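Local structure of aminopeptidase-like protein (Chaetomium thermophilum, 5JM6) at residues P57-M62 / K308-W312; R107-I113 / N352-T357; I130-D135 / A334-E340; S385-D391 / V472-G478. The protein probably acts as a zinc-dependent aminopeptidase of the M18 family, assembles as a dodecamer and is linked to the Cvt pathway of selective autophagy. One frame throughout, in Å; residues are numbered along the deposited sequence.

Contact 1 of 4, residues P57-M62 / K308-W312; sequences PYLDFM and KLCSW
Residues 57-62 belong to helix 55-64 and residues 308-312 to helix 305-320. Both are regular alpha helix. The N-to-C directions of the two segments differ by 125°, and their axes approach to 11.4 Å. This wide spacing is filled by aromatic rings. Y58 lies opposite W312, with CA atoms 7.7 Å apart, and M62 lies opposite K308 at 7.8 Å. The large bump is the indole of W312 (chi1 t, chi2 81°). It enters the hollow formed by P57, Y58 and F61. F61 (chi1 t) lies against the five-membered ring of W312 as an offset stack, centroids 4.2 Å apart and planes at 23°. Y58 (chi1 t) turns its ring edge to the face of the six-membered ring, with centroids 5.3 Å apart and planes at 60°. Y58 CB sits over that same six-membered ring, 4.0 Å from its centroid, as a CH-pi contact. The three rings make an aromatic cluster that joins helix 55-64, the first helix of the model, to helix 305-320, which carries the zinc ligand D306 in its first turn. P57 CB closes the hollow at 4.0 Å from W312 CZ2. The Y58 ring reaches on to L309, with Y58 CZ 3.7 Å from L309 CD1. M62 (chi1, chi2 and chi3 all m) brings SD to 3.9 Å from K308 CB. No hydrogen bond links the segments; W312 NE1 bonds to the hydroxyl of Y74.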
loop_
_atom_site.group_PDB
_atom_site.type_symbol
_atom_site.label_atom_id
_atom_site.label_comp_id
_atom_site.label_asym_id
_atom_site.label_seq_id
_atom_site.Cartn_x
_atom_site.Cartn_y
_atom_site.Cartn_z
ATOM N N PRO A 57 39.343 -40.544 9.654
ATOM C CA PRO A 57 38.386 -41.219 10.542
ATOM C C PRO A 57 37.070 -40.454 10.722
ATOM O O PRO A 57 36.015 -41.086 10.781
ATOM C CB PRO A 57 39.150 -41.315 11.865
ATOM C CG PRO A 57 40.574 -41.412 11.451
ATOM C CD PRO A 57 40.697 -40.512 10.247
ATOM N N TYR A 58 37.126 -39.125 10.789
ATOM C CA TYR A 58 35.902 -38.333 10.865
ATOM C C TYR A 58 35.090 -38.464 9.582
ATOM O O TYR A 58 33.867 -38.599 9.626
ATOM C CB TYR A 58 36.208 -36.859 11.133
ATOM C CG TYR A 58 34.969 -35.987 11.146
ATOM C CD1 TYR A 58 34.077 -36.032 12.210
ATOM C CD2 TYR A 58 34.690 -35.122 10.095
ATOM C CE1 TYR A 58 32.943 -35.240 12.229
ATOM C CE2 TYR A 58 33.556 -34.325 10.105
ATOM C CZ TYR A 58 32.688 -34.388 11.175
ATOM O OH TYR A 58 31.560 -33.599 11.190
ATOM N N LEU A 59 35.776 -38.417 8.443
ATOM C CA LEU A 59 35.123 -38.577 7.150
ATOM C C LEU A 59 34.337 -39.880 7.093
ATOM O O LEU A 59 33.145 -39.881 6.782
ATOM C CB LEU A 59 36.148 -38.531 6.016
ATOM C CG LEU A 59 36.684 -37.147 5.649
ATOM C CD1 LEU A 59 37.698 -37.247 4.521
ATOM C CD2 LEU A 59 35.539 -36.227 5.263
ATOM N N ASP A 60 35.003 -40.986 7.413
ATOM C CA ASP A 60 34.363 -42.297 7.391
ATOM C C ASP A 60 33.204 -42.381 8.374
ATOM O O ASP A 60 32.193 -43.023 8.094
ATOM C CB ASP A 60 35.376 -43.399 7.696
ATOM C CG ASP A 60 36.430 -43.534 6.619
ATOM O OD1 ASP A 60 36.140 -43.185 5.455
ATOM O OD2 ASP A 60 37.546 -43.993 6.936
ATOM N N PHE A 61 33.353 -41.739 9.527
ATOM C CA PHE A 61 32.277 -41.713 10.507
ATOM C C PHE A 61 31.033 -41.065 9.899
ATOM O O PHE A 61 29.963 -41.671 9.879
ATOM C CB PHE A 61 32.718 -40.980 11.777
ATOM C CG PHE A 61 31.584 -40.576 12.674
ATOM C CD1 PHE A 61 30.839 -41.528 13.352
ATOM C CD2 PHE A 61 31.272 -39.239 12.851
ATOM C CE1 PHE A 61 29.797 -41.151 14.179
ATOM C CE2 PHE A 61 30.235 -38.857 13.676
ATOM C CZ PHE A 61 29.495 -39.813 14.341
ATOM N N MET A 62 31.189 -39.853 9.372
ATOM C CA MET A 62 30.071 -39.118 8.784
ATOM C C MET A 62 29.410 -39.880 7.639
ATOM O O MET A 62 28.185 -39.910 7.527
ATOM C CB MET A 62 30.535 -37.748 8.283
ATOM C CG MET A 62 31.047 -36.829 9.376
ATOM S SD MET A 62 29.846 -36.564 10.694
ATOM C CE MET A 62 28.549 -35.701 9.813
ATOM N N LYS A 308 27.119 -33.565 15.090
ATOM C CA LYS A 308 27.843 -34.827 14.957
ATOM C C LYS A 308 29.348 -34.523 15.036
ATOM O O LYS A 308 30.126 -35.345 15.511
ATOM C CB LYS A 308 27.487 -35.562 13.663
ATOM C CG LYS A 308 26.257 -36.463 13.778
ATOM C CD LYS A 308 25.821 -36.962 12.407
ATOM C CE LYS A 308 24.852 -38.131 12.501
ATOM N NZ LYS A 308 23.433 -37.714 12.666
ATOM N N LEU A 309 29.735 -33.319 14.616
ATOM C CA LEU A 309 31.129 -32.879 14.681
ATOM C C LEU A 309 31.645 -32.689 16.113
ATOM O O LEU A 309 32.661 -33.277 16.481
ATOM C CB LEU A 309 31.309 -31.581 13.887
ATOM C CG LEU A 309 32.669 -30.876 13.947
ATOM C CD1 LEU A 309 33.815 -31.833 13.658
ATOM C CD2 LEU A 309 32.705 -29.718 12.967
ATOM N N CYS A 310 30.970 -31.871 16.919
ATOM C CA CYS A 310 31.424 -31.658 18.294
ATOM C C CYS A 310 31.270 -32.926 19.125
ATOM O O CYS A 310 32.098 -33.213 19.990
ATOM C CB CYS A 310 30.668 -30.507 18.961
ATOM S SG CYS A 310 31.125 -28.854 18.389
ATOM N N SER A 311 30.212 -33.685 18.860
ATOM C CA SER A 311 29.986 -34.934 19.576
ATOM C C SER A 311 31.081 -35.950 19.281
ATOM O O SER A 311 31.622 -36.567 20.198
ATOM C CB SER A 311 28.622 -35.522 19.221
ATOM O OG SER A 311 27.575 -34.738 19.764
ATOM N N TRP A 312 31.410 -36.123 18.004
ATOM C CA TRP A 312 32.418 -37.105 17.625
ATOM C C TRP A 312 33.779 -36.758 18.216
ATOM O O TRP A 312 34.498 -37.638 18.687
ATOM C CB TRP A 312 32.525 -37.220 16.106
ATOM C CG TRP A 312 33.448 -38.308 15.668
ATOM C CD1 TRP A 312 33.167 -39.641 15.593
ATOM C CD2 TRP A 312 34.807 -38.160 15.245
ATOM N NE1 TRP A 312 34.269 -40.333 15.149
ATOM C CE2 TRP A 312 35.289 -39.446 14.928
ATOM C CE3 TRP A 312 35.664 -37.064 15.104
ATOM C CZ2 TRP A 312 36.588 -39.665 14.477
ATOM C CZ3 TRP A 312 36.953 -37.284 14.657
ATOM C CH2 TRP A 312 37.403 -38.574 14.349
#

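Contact 2 of 4, residues R107-I113 / N352-T357; sequences RNGSSII and NFLPIT
This is helix-on-sheet packing in an alpha/beta fold. Helix 353-368 packs on one face of the mixed sheet, over strands 102-107 and 111-117. The segments 111-113 and 353-357 run at 34° to each other, with axes 10.0 Å apart. R107 ends one strand and S111 begins the next. They pair through R107 N to S111 O at 2.9 Å and S111 N to R107 O at 3.0 Å. Two residues, S110 and S111, stand across from the single R107, which makes a classic beta bulge. N108 and G109 both have positive phi in the turn. F353 (chi1 t, chi2 25°) points into the sheet between I113 and R107. I113 CD1 stands 3.5 Å from the centroid of the F353 ring, over one face. R107 CB lies over the opposite face, 4.0 Å from the same centroid. Both are CH-pi contacts. The I113 side chain (m, t) also brings CD1 to 3.9 Å from L354 CD1. R107 (t, t, m) runs along the helix start, with a guanidinium face toward F353 CD1. R107 NH1 bonds to the carbonyl of R346. S111 OG bonds to the carbonyl of Q347. A second subunit packs here, and K473 of that subunit bonds to N108. Within the helix, T357 OG1 donates to F353 O at 2.8 Å. At the helix start, R107 NE lies 3.3 Å from F353 CD1.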
loop_
_atom_site.group_PDB
_atom_site.type_symbol
_atom_site.label_atom_id
_atom_site.label_comp_id
_atom_site.label_asym_id
_atom_site.label_seq_id
_atom_site.Cartn_x
_atom_site.Cartn_y
_atom_site.Cartn_z
ATOM N N ARG A 107 20.206 -44.947 26.272
ATOM C CA ARG A 107 18.775 -44.723 26.395
ATOM C C ARG A 107 18.154 -44.621 25.001
ATOM O O ARG A 107 18.559 -43.782 24.195
ATOM C CB ARG A 107 18.496 -43.465 27.220
ATOM C CG ARG A 107 17.067 -43.350 27.717
ATOM C CD ARG A 107 16.897 -42.168 28.661
ATOM N NE ARG A 107 17.337 -42.475 30.020
ATOM C CZ ARG A 107 17.071 -41.718 31.081
ATOM N NH1 ARG A 107 16.365 -40.605 30.946
ATOM N NH2 ARG A 107 17.513 -42.077 32.280
ATOM N N ASN A 108 17.202 -45.510 24.721
ATOM C CA ASN A 108 16.473 -45.570 23.448
ATOM C C ASN A 108 17.394 -45.814 22.243
ATOM O O ASN A 108 16.995 -45.664 21.088
ATOM C CB ASN A 108 15.667 -44.264 23.281
ATOM C CG ASN A 108 14.906 -44.181 21.967
ATOM O OD1 ASN A 108 13.935 -44.903 21.749
ATOM N ND2 ASN A 108 15.343 -43.283 21.088
ATOM N N GLY A 109 18.613 -46.271 22.506
ATOM C CA GLY A 109 19.561 -46.530 21.437
ATOM C C GLY A 109 19.968 -45.274 20.681
ATOM O O GLY A 109 20.681 -45.359 19.683
ATOM N N SER A 110 19.400 -44.132 21.066
ATOM C CA SER A 110 19.791 -42.826 20.536
ATOM C C SER A 110 20.538 -41.876 21.493
ATOM O O SER A 110 20.935 -40.784 21.088
ATOM C CB SER A 110 18.552 -42.120 19.995
ATOM O OG SER A 110 17.585 -41.950 21.012
ATOM N N SER A 111 20.698 -42.268 22.754
ATOM C CA SER A 111 21.415 -41.444 23.728
ATOM C C SER A 111 22.440 -42.289 24.459
ATOM O O SER A 111 22.159 -43.428 24.826
ATOM C CB SER A 111 20.458 -40.802 24.736
ATOM O OG SER A 111 20.038 -39.521 24.305
ATOM N N ILE A 112 23.629 -41.739 24.670
ATOM C CA ILE A 112 24.680 -42.506 25.316
ATOM C C ILE A 112 25.565 -41.639 26.209
ATOM O O ILE A 112 25.904 -40.504 25.869
ATOM C CB ILE A 112 25.544 -43.247 24.265
ATOM C CG1 ILE A 112 26.589 -44.132 24.945
ATOM C CG2 ILE A 112 26.190 -42.266 23.292
ATOM C CD1 ILE A 112 27.360 -44.996 23.982
ATOM N N ILE A 113 25.911 -42.190 27.368
ATOM C CA ILE A 113 26.808 -41.546 28.317
ATOM C C ILE A 113 27.958 -42.491 28.635
ATOM O O ILE A 113 27.736 -43.586 29.143
ATOM C CB ILE A 113 26.081 -41.168 29.621
ATOM C CG1 ILE A 113 24.998 -40.124 29.348
ATOM C CG2 ILE A 113 27.070 -40.664 30.664
ATOM C CD1 ILE A 113 24.084 -39.884 30.525
ATOM N N ASN A 352 16.047 -36.376 32.516
ATOM C CA ASN A 352 16.629 -37.125 33.637
ATOM C C ASN A 352 18.019 -37.713 33.400
ATOM O O ASN A 352 18.791 -37.894 34.343
ATOM C CB ASN A 352 15.677 -38.276 34.001
ATOM C CG ASN A 352 15.649 -38.587 35.487
ATOM O OD1 ASN A 352 16.360 -37.975 36.284
ATOM N ND2 ASN A 352 14.811 -39.546 35.867
ATOM N N PHE A 353 18.330 -37.994 32.138
ATOM C CA PHE A 353 19.367 -38.960 31.783
ATOM C C PHE A 353 20.725 -38.750 32.463
ATOM O O PHE A 353 21.209 -39.644 33.154
ATOM C CB PHE A 353 19.560 -38.966 30.264
ATOM C CG PHE A 353 20.368 -40.128 29.761
ATOM C CD1 PHE A 353 20.428 -41.310 30.479
ATOM C CD2 PHE A 353 21.074 -40.035 28.572
ATOM C CE1 PHE A 353 21.172 -42.380 30.023
ATOM C CE2 PHE A 353 21.821 -41.103 28.109
ATOM C CZ PHE A 353 21.871 -42.276 28.838
ATOM N N LEU A 354 21.344 -37.588 32.274
ATOM C CA LEU A 354 22.667 -37.365 32.862
ATOM C C LEU A 354 22.655 -37.187 34.392
ATOM O O LEU A 354 23.514 -37.750 35.069
ATOM C CB LEU A 354 23.367 -36.172 32.201
ATOM C CG LEU A 354 24.759 -35.867 32.769
ATOM C CD1 LEU A 354 25.731 -37.010 32.494
ATOM C CD2 LEU A 354 25.304 -34.554 32.226
ATOM N N PRO A 355 21.714 -36.391 34.943
ATOM C CA PRO A 355 21.718 -36.298 36.409
ATOM C C PRO A 355 21.482 -37.623 37.139
ATOM O O PRO A 355 22.226 -37.917 38.074
ATOM C CB PRO A 355 20.577 -35.318 36.693
ATOM C CG PRO A 355 20.559 -34.440 35.504
ATOM C CD PRO A 355 20.845 -35.360 34.347
ATOM N N ILE A 356 20.493 -38.412 36.727
ATOM C CA ILE A 356 20.200 -39.652 37.443
ATOM C C ILE A 356 21.346 -40.654 37.282
ATOM O O ILE A 356 21.638 -41.422 38.199
ATOM C CB ILE A 356 18.858 -40.287 36.989
ATOM C CG1 ILE A 356 18.448 -41.404 37.952
ATOM C CG2 ILE A 356 18.937 -40.810 35.561
ATOM C CD1 ILE A 356 17.003 -41.827 37.818
ATOM N N THR A 357 22.012 -40.624 36.131
ATOM C CA THR A 357 23.162 -41.488 35.899
ATOM C C THR A 357 24.300 -41.125 36.844
ATOM O O THR A 357 24.928 -42.002 37.435
ATOM C CB THR A 357 23.653 -41.399 34.444
ATOM O OG1 THR A 357 22.676 -41.987 33.578
ATOM C CG2 THR A 357 24.978 -42.131 34.276
#

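Contact 3 of 4, residues I130-D135 / A334-E340; sequences IAGHID and ALFDDEE. With ZN (zinc ion), chain H; ZN (zinc ion), chain G.
Strands 130-133 and 334-336 run parallel in the central sheet, axes 4.5 Å apart at 19°. A131 pairs with A334, G132 with L335 and H133 with F336. Four backbone hydrogen bonds set the ladder: A334 N to I130 O (2.7 Å), G132 N to A334 O (3.0 Å), F336 N to G132 O (2.8 Å) and I134 N to F336 O (2.8 Å). A131, H133, A334 and F336 share one face. Beyond the strands both segments continue as loops at the zinc site. H133 (chi1 p) binds one zinc through NE2 at 2.1 Å. Its ND1 donates to D135 OD1 at 2.8 Å, a His-carboxylate hydrogen bond. D135 OD1 also accepts from E339 N at 3.2 Å, while D135 OD2 is hydrogen-bonded to Y161. E340 binds the second zinc through OE2 at 1.9 Å and OE1 at 2.4 Å, although it is poorly ordered. D306 bridges both metals. The hydrogen bond from ND1 to a carboxylate orients H133 with NE2 toward zinc.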
loop_
_atom_site.group_PDB
_atom_site.type_symbol
_atom_site.label_atom_id
_atom_site.label_comp_id
_atom_site.label_asym_id
_atom_site.label_seq_id
_atom_site.Cartn_x
_atom_site.Cartn_y
_atom_site.Cartn_z
ATOM N N ILE A 130 31.561 -33.471 29.270
ATOM C CA ILE A 130 31.231 -32.829 28.004
ATOM C C ILE A 130 29.869 -33.315 27.524
ATOM O O ILE A 130 29.594 -34.514 27.531
ATOM C CB ILE A 130 32.281 -33.128 26.915
ATOM C CG1 ILE A 130 33.690 -32.812 27.419
ATOM C CG2 ILE A 130 31.965 -32.355 25.639
ATOM C CD1 ILE A 130 34.786 -33.299 26.494
ATOM N N ALA A 131 29.021 -32.380 27.111
ATOM C CA ALA A 131 27.707 -32.720 26.584
ATOM C C ALA A 131 27.550 -32.212 25.154
ATOM O O ALA A 131 28.037 -31.135 24.812
ATOM C CB ALA A 131 26.616 -32.151 27.470
ATOM N N GLY A 132 26.875 -33.000 24.325
ATOM C CA GLY A 132 26.604 -32.626 22.949
ATOM C C GLY A 132 25.366 -33.349 22.461
ATOM O O GLY A 132 24.817 -34.187 23.177
ATOM N N HIS A 133 24.913 -33.031 21.251
ATOM C CA HIS A 133 23.768 -33.733 20.678
ATOM C C HIS A 133 24.139 -34.418 19.367
ATOM O O HIS A 133 24.925 -33.897 18.589
ATOM C CB HIS A 133 22.582 -32.783 20.478
ATOM C CG HIS A 133 22.779 -31.756 19.404
ATOM N ND1 HIS A 133 22.328 -31.934 18.113
ATOM C CD2 HIS A 133 23.330 -30.520 19.441
ATOM C CE1 HIS A 133 22.617 -30.864 17.396
ATOM N NE2 HIS A 133 23.225 -29.990 18.177
ATOM N N ILE A 134 23.658 -35.641 19.179
ATOM C CA ILE A 134 23.906 -36.373 17.940
ATOM C C ILE A 134 22.726 -36.467 16.963
ATOM O O ILE A 134 22.812 -37.181 15.964
ATOM C CB ILE A 134 24.432 -37.780 18.237
ATOM C CG1 ILE A 134 23.557 -38.483 19.268
ATOM C CG2 ILE A 134 25.860 -37.697 18.749
ATOM C CD1 ILE A 134 23.934 -39.930 19.460
ATOM N N ASP A 135 21.611 -35.811 17.265
ATOM C CA ASP A 135 20.549 -35.695 16.269
ATOM C C ASP A 135 20.924 -34.613 15.263
ATOM O O ASP A 135 21.693 -33.705 15.577
ATOM C CB ASP A 135 19.205 -35.367 16.916
ATOM C CG ASP A 135 19.135 -33.941 17.412
ATOM O OD1 ASP A 135 20.049 -33.527 18.157
ATOM O OD2 ASP A 135 18.175 -33.231 17.048
ATOM N N ALA A 334 28.584 -37.038 27.452
ATOM C CA ALA A 334 27.159 -37.306 27.305
ATOM C C ALA A 334 26.668 -36.840 25.941
ATOM O O ALA A 334 26.698 -35.648 25.636
ATOM C CB ALA A 334 26.373 -36.624 28.415
ATOM N N LEU A 335 26.222 -37.785 25.120
ATOM C CA LEU A 335 25.684 -37.459 23.807
ATOM C C LEU A 335 24.176 -37.669 23.801
ATOM O O LEU A 335 23.692 -38.778 24.033
ATOM C CB LEU A 335 26.354 -38.303 22.720
ATOM C CG LEU A 335 27.880 -38.199 22.655
ATOM C CD1 LEU A 335 28.436 -38.993 21.483
ATOM C CD2 LEU A 335 28.317 -36.745 22.580
ATOM N N PHE A 336 23.442 -36.605 23.496
ATOM C CA PHE A 336 21.991 -36.590 23.639
ATOM C C PHE A 336 21.295 -36.538 22.292
ATOM O O PHE A 336 21.882 -36.170 21.277
ATOM C CB PHE A 336 21.520 -35.394 24.472
ATOM C CG PHE A 336 22.047 -35.375 25.870
ATOM C CD1 PHE A 336 21.439 -36.117 26.868
ATOM C CD2 PHE A 336 23.142 -34.595 26.194
ATOM C CE1 PHE A 336 21.923 -36.092 28.159
ATOM C CE2 PHE A 336 23.630 -34.564 27.481
ATOM C CZ PHE A 336 23.020 -35.313 28.466
ATOM N N ASP A 337 20.035 -36.941 22.305
ATOM C CA ASP A 337 19.165 -36.868 21.146
ATOM C C ASP A 337 18.200 -35.694 21.326
ATOM O O ASP A 337 17.943 -35.271 22.455
ATOM C CB ASP A 337 18.406 -38.186 20.965
ATOM C CG ASP A 337 17.528 -38.201 19.727
ATOM O OD1 ASP A 337 17.638 -37.280 18.890
ATOM O OD2 ASP A 337 16.724 -39.147 19.590
ATOM N N ASP A 338 17.731 -35.146 20.205
ATOM C CA ASP A 338 16.655 -34.144 20.163
ATOM C C ASP A 338 16.962 -32.731 20.673
ATOM O O ASP A 338 16.124 -32.135 21.343
ATOM C CB ASP A 338 15.443 -34.655 20.958
ATOM C CG ASP A 338 14.941 -35.992 20.468
ATOM O OD1 ASP A 338 14.958 -36.231 19.246
ATOM O OD2 ASP A 338 14.538 -36.813 21.314
ATOM N N GLU A 339 18.135 -32.185 20.365
ATOM C CA GLU A 339 18.450 -30.818 20.793
ATOM C C GLU A 339 17.826 -29.760 19.887
ATOM O O GLU A 339 17.552 -28.635 20.314
ATOM C CB GLU A 339 19.963 -30.616 20.866
ATOM C CG GLU A 339 20.417 -29.209 21.246
ATOM C CD GLU A 339 20.603 -28.303 20.040
ATOM O OE1 GLU A 339 20.378 -27.081 20.166
ATOM O OE2 GLU A 339 20.970 -28.815 18.962
ATOM N N GLU A 340 17.614 -30.135 18.631
ATOM C CA GLU A 340 16.991 -29.266 17.649
ATOM C C GLU A 340 15.485 -29.097 17.954
ATOM O O GLU A 340 14.816 -28.236 17.381
ATOM C CB GLU A 340 17.218 -29.838 16.239
ATOM C CG GLU A 340 18.682 -30.226 15.883
ATOM C CD GLU A 340 19.482 -29.089 15.266
ATOM O OE1 GLU A 340 18.864 -28.228 14.611
ATOM O OE2 GLU A 340 20.726 -29.086 15.392
HETATM ZN ZN ZN H . 23.614 -28.005 17.506
HETATM ZN ZN ZN G . 21.173 -27.450 14.648
#

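Contact 4 of 4, residues S385-D391 / V472-G478; sequences SFLVSSD and VKAADVG. With ZN (zinc ion), chain H.
Residues 386-390 and 473-478 are parallel strands, axes 4.6 Å apart at 17°. L387 pairs with A474, V388 with A475, S389 with D476 and S390 with V477. The backbone hydrogen bonds are L387 N to K473 O (2.7 Å), A475 N to L387 O (3.1 Å), S389 N to A475 O (3.0 Å) and V477 N to S389 O (3.1 Å). A weak one, D391 N to V477 O at 3.2 Å, ends the ladder. CA-H...O contacts add to it, such as S390 CA to V477 O at 3.0 Å.

Apolar packing occurs on both faces. On one, V388 (chi1 t) brings CG1 to 3.6 Å from V477 CB, and F386 (chi1 t) brings CZ to 4.0 Å from A475 CB. Helices 430-443 and 495-514 cover this face. On the other, L387 CB meets V472 CG1 at 4.0 Å and A474 CB at 4.1 Å.

D391 (chi1 t) comes directly after the regular part 386-390, at the break in strand 386-394, and holds zinc through OD1 at 2.0 Å and OD2 at 2.1 Å. H133 and D306 complete its protein ligands. A metal ligand at the C-terminal end of the regular part of a parallel strand is characteristic of the alpha/beta zinc exopeptidase site.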
loop_
_atom_site.group_PDB
_atom_site.type_symbol
_atom_site.label_atom_id
_atom_site.label_comp_id
_atom_site.label_asym_id
_atom_site.label_seq_id
_atom_site.Cartn_x
_atom_site.Cartn_y
_atom_site.Cartn_z
ATOM N N SER A 385 32.938 -29.922 39.938
ATOM C CA SER A 385 32.821 -30.317 38.543
ATOM C C SER A 385 32.876 -29.139 37.579
ATOM O O SER A 385 32.887 -27.976 37.986
ATOM C CB SER A 385 31.516 -31.089 38.334
ATOM O OG SER A 385 31.517 -32.292 39.083
ATOM N N PHE A 386 32.917 -29.463 36.290
ATOM C CA PHE A 386 32.814 -28.477 35.228
ATOM C C PHE A 386 32.187 -29.142 34.008
ATOM O O PHE A 386 32.548 -30.266 33.657
ATOM C CB PHE A 386 34.188 -27.896 34.893
ATOM C CG PHE A 386 34.135 -26.685 34.009
ATOM C CD1 PHE A 386 34.035 -26.817 32.635
ATOM C CD2 PHE A 386 34.190 -25.413 34.552
ATOM C CE1 PHE A 386 33.989 -25.708 31.819
ATOM C CE2 PHE A 386 34.144 -24.298 33.740
ATOM C CZ PHE A 386 34.044 -24.446 32.370
ATOM N N LEU A 387 31.279 -28.435 33.345
ATOM C CA LEU A 387 30.581 -28.984 32.190
ATOM C C LEU A 387 30.859 -28.176 30.936
ATOM O O LEU A 387 30.500 -27.004 30.852
ATOM C CB LEU A 387 29.070 -29.028 32.431
ATOM C CG LEU A 387 28.269 -29.342 31.161
ATOM C CD1 LEU A 387 28.290 -30.834 30.851
ATOM C CD2 LEU A 387 26.842 -28.805 31.225
ATOM N N VAL A 388 31.494 -28.805 29.954
ATOM C CA VAL A 388 31.636 -28.170 28.657
ATOM C C VAL A 388 30.489 -28.637 27.771
ATOM O O VAL A 388 30.440 -29.793 27.351
ATOM C CB VAL A 388 32.993 -28.492 28.002
ATOM C CG1 VAL A 388 33.044 -27.946 26.587
ATOM C CG2 VAL A 388 34.131 -27.922 28.837
ATOM N N SER A 389 29.564 -27.722 27.497
ATOM C CA SER A 389 28.426 -27.998 26.633
ATOM C C SER A 389 28.789 -27.568 25.224
ATOM O O SER A 389 28.940 -26.377 24.953
ATOM C CB SER A 389 27.177 -27.264 27.124
ATOM O OG SER A 389 26.147 -27.289 26.152
ATOM N N SER A 390 28.935 -28.533 24.325
ATOM C CA SER A 390 29.523 -28.231 23.031
ATOM C C SER A 390 28.564 -28.416 21.859
ATOM O O SER A 390 28.164 -29.532 21.533
ATOM C CB SER A 390 30.782 -29.077 22.819
ATOM O OG SER A 390 30.475 -30.446 22.636
ATOM N N ASP A 391 28.202 -27.292 21.243
ATOM C CA ASP A 391 27.472 -27.275 19.980
ATOM C C ASP A 391 28.302 -26.493 18.971
ATOM O O ASP A 391 29.116 -25.659 19.355
ATOM C CB ASP A 391 26.085 -26.641 20.142
ATOM C CG ASP A 391 25.109 -27.091 19.067
ATOM O OD1 ASP A 391 25.539 -27.804 18.138
ATOM O OD2 ASP A 391 23.915 -26.731 19.146
ATOM N N VAL A 472 26.291 -27.025 38.011
ATOM C CA VAL A 472 27.698 -27.237 37.707
ATOM C C VAL A 472 28.251 -26.047 36.939
ATOM O O VAL A 472 27.570 -25.457 36.103
ATOM C CB VAL A 472 27.901 -28.538 36.892
ATOM C CG1 VAL A 472 29.341 -28.684 36.418
ATOM C CG2 VAL A 472 27.494 -29.743 37.719
ATOM N N LYS A 473 29.485 -25.686 37.251
ATOM C CA LYS A 473 30.181 -24.635 36.545
ATOM C C LYS A 473 30.308 -25.060 35.075
ATOM O O LYS A 473 30.562 -26.230 34.789
ATOM C CB LYS A 473 31.519 -24.409 37.238
ATOM C CG LYS A 473 31.972 -22.998 37.352
ATOM C CD LYS A 473 30.944 -22.028 36.871
ATOM C CE LYS A 473 31.645 -20.811 36.308
ATOM N NZ LYS A 473 32.220 -19.950 37.361
ATOM N N ALA A 474 30.085 -24.138 34.143
ATOM C CA ALA A 474 29.900 -24.539 32.750
ATOM C C ALA A 474 30.289 -23.473 31.730
ATOM O O ALA A 474 30.378 -22.287 32.048
ATOM C CB ALA A 474 28.448 -24.958 32.530
ATOM N N ALA A 475 30.510 -23.915 30.495
ATOM C CA ALA A 475 30.782 -23.019 29.378
ATOM C C ALA A 475 30.199 -23.588 28.095
ATOM O O ALA A 475 30.073 -24.806 27.952
ATOM C CB ALA A 475 32.274 -22.793 29.223
ATOM N N ASP A 476 29.834 -22.712 27.164
ATOM C CA ASP A 476 29.470 -23.170 25.830
ATOM C C ASP A 476 30.636 -23.034 24.876
ATOM O O ASP A 476 31.251 -21.977 24.745
ATOM C CB ASP A 476 28.262 -22.428 25.265
ATOM C CG ASP A 476 26.956 -23.021 25.731
ATOM O OD1 ASP A 476 26.672 -22.977 26.940
ATOM O OD2 ASP A 476 26.256 -23.624 24.894
ATOM N N VAL A 477 30.903 -24.132 24.189
ATOM C CA VAL A 477 32.112 -24.298 23.420
ATOM C C VAL A 477 31.734 -24.858 22.058
ATOM O O VAL A 477 30.848 -25.701 21.962
ATOM C CB VAL A 477 33.084 -25.224 24.178
ATOM C CG1 VAL A 477 34.099 -25.824 23.275
ATOM C CG2 VAL A 477 33.755 -24.466 25.313
ATOM N N GLY A 478 32.371 -24.381 20.997
ATOM C CA GLY A 478 32.046 -24.920 19.696
ATOM C C GLY A 478 33.133 -24.871 18.654
ATOM O O GLY A 478 33.997 -23.995 18.653
HETATM ZN ZN ZN H . 23.614 -28.005 17.506
#

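Overall arrangement
From the N terminus, helix 55-64 opens contact 1, which closes when the chain reaches helix 305-320. Before that, strand 111-117 opens contact 2 and strand 127-133 opens contact 3. Contact 3 closes at strand 330-336 and contact 2 at helix 353-368, so contact 3 lies within contact 2. Contact 1 crosses both. Contact 4 follows in series, joining strands 386-394 and 473-481. Strands 111-117, 330-336, 127-133, 386-394 and 473-481 are consecutive neighbours in one sheet, which unites contacts 2, 3 and 4. Contact 1 joins this system through S311 and C310. Contacts 3 and 4 share one zinc ion, to which H133 and D391 each contribute.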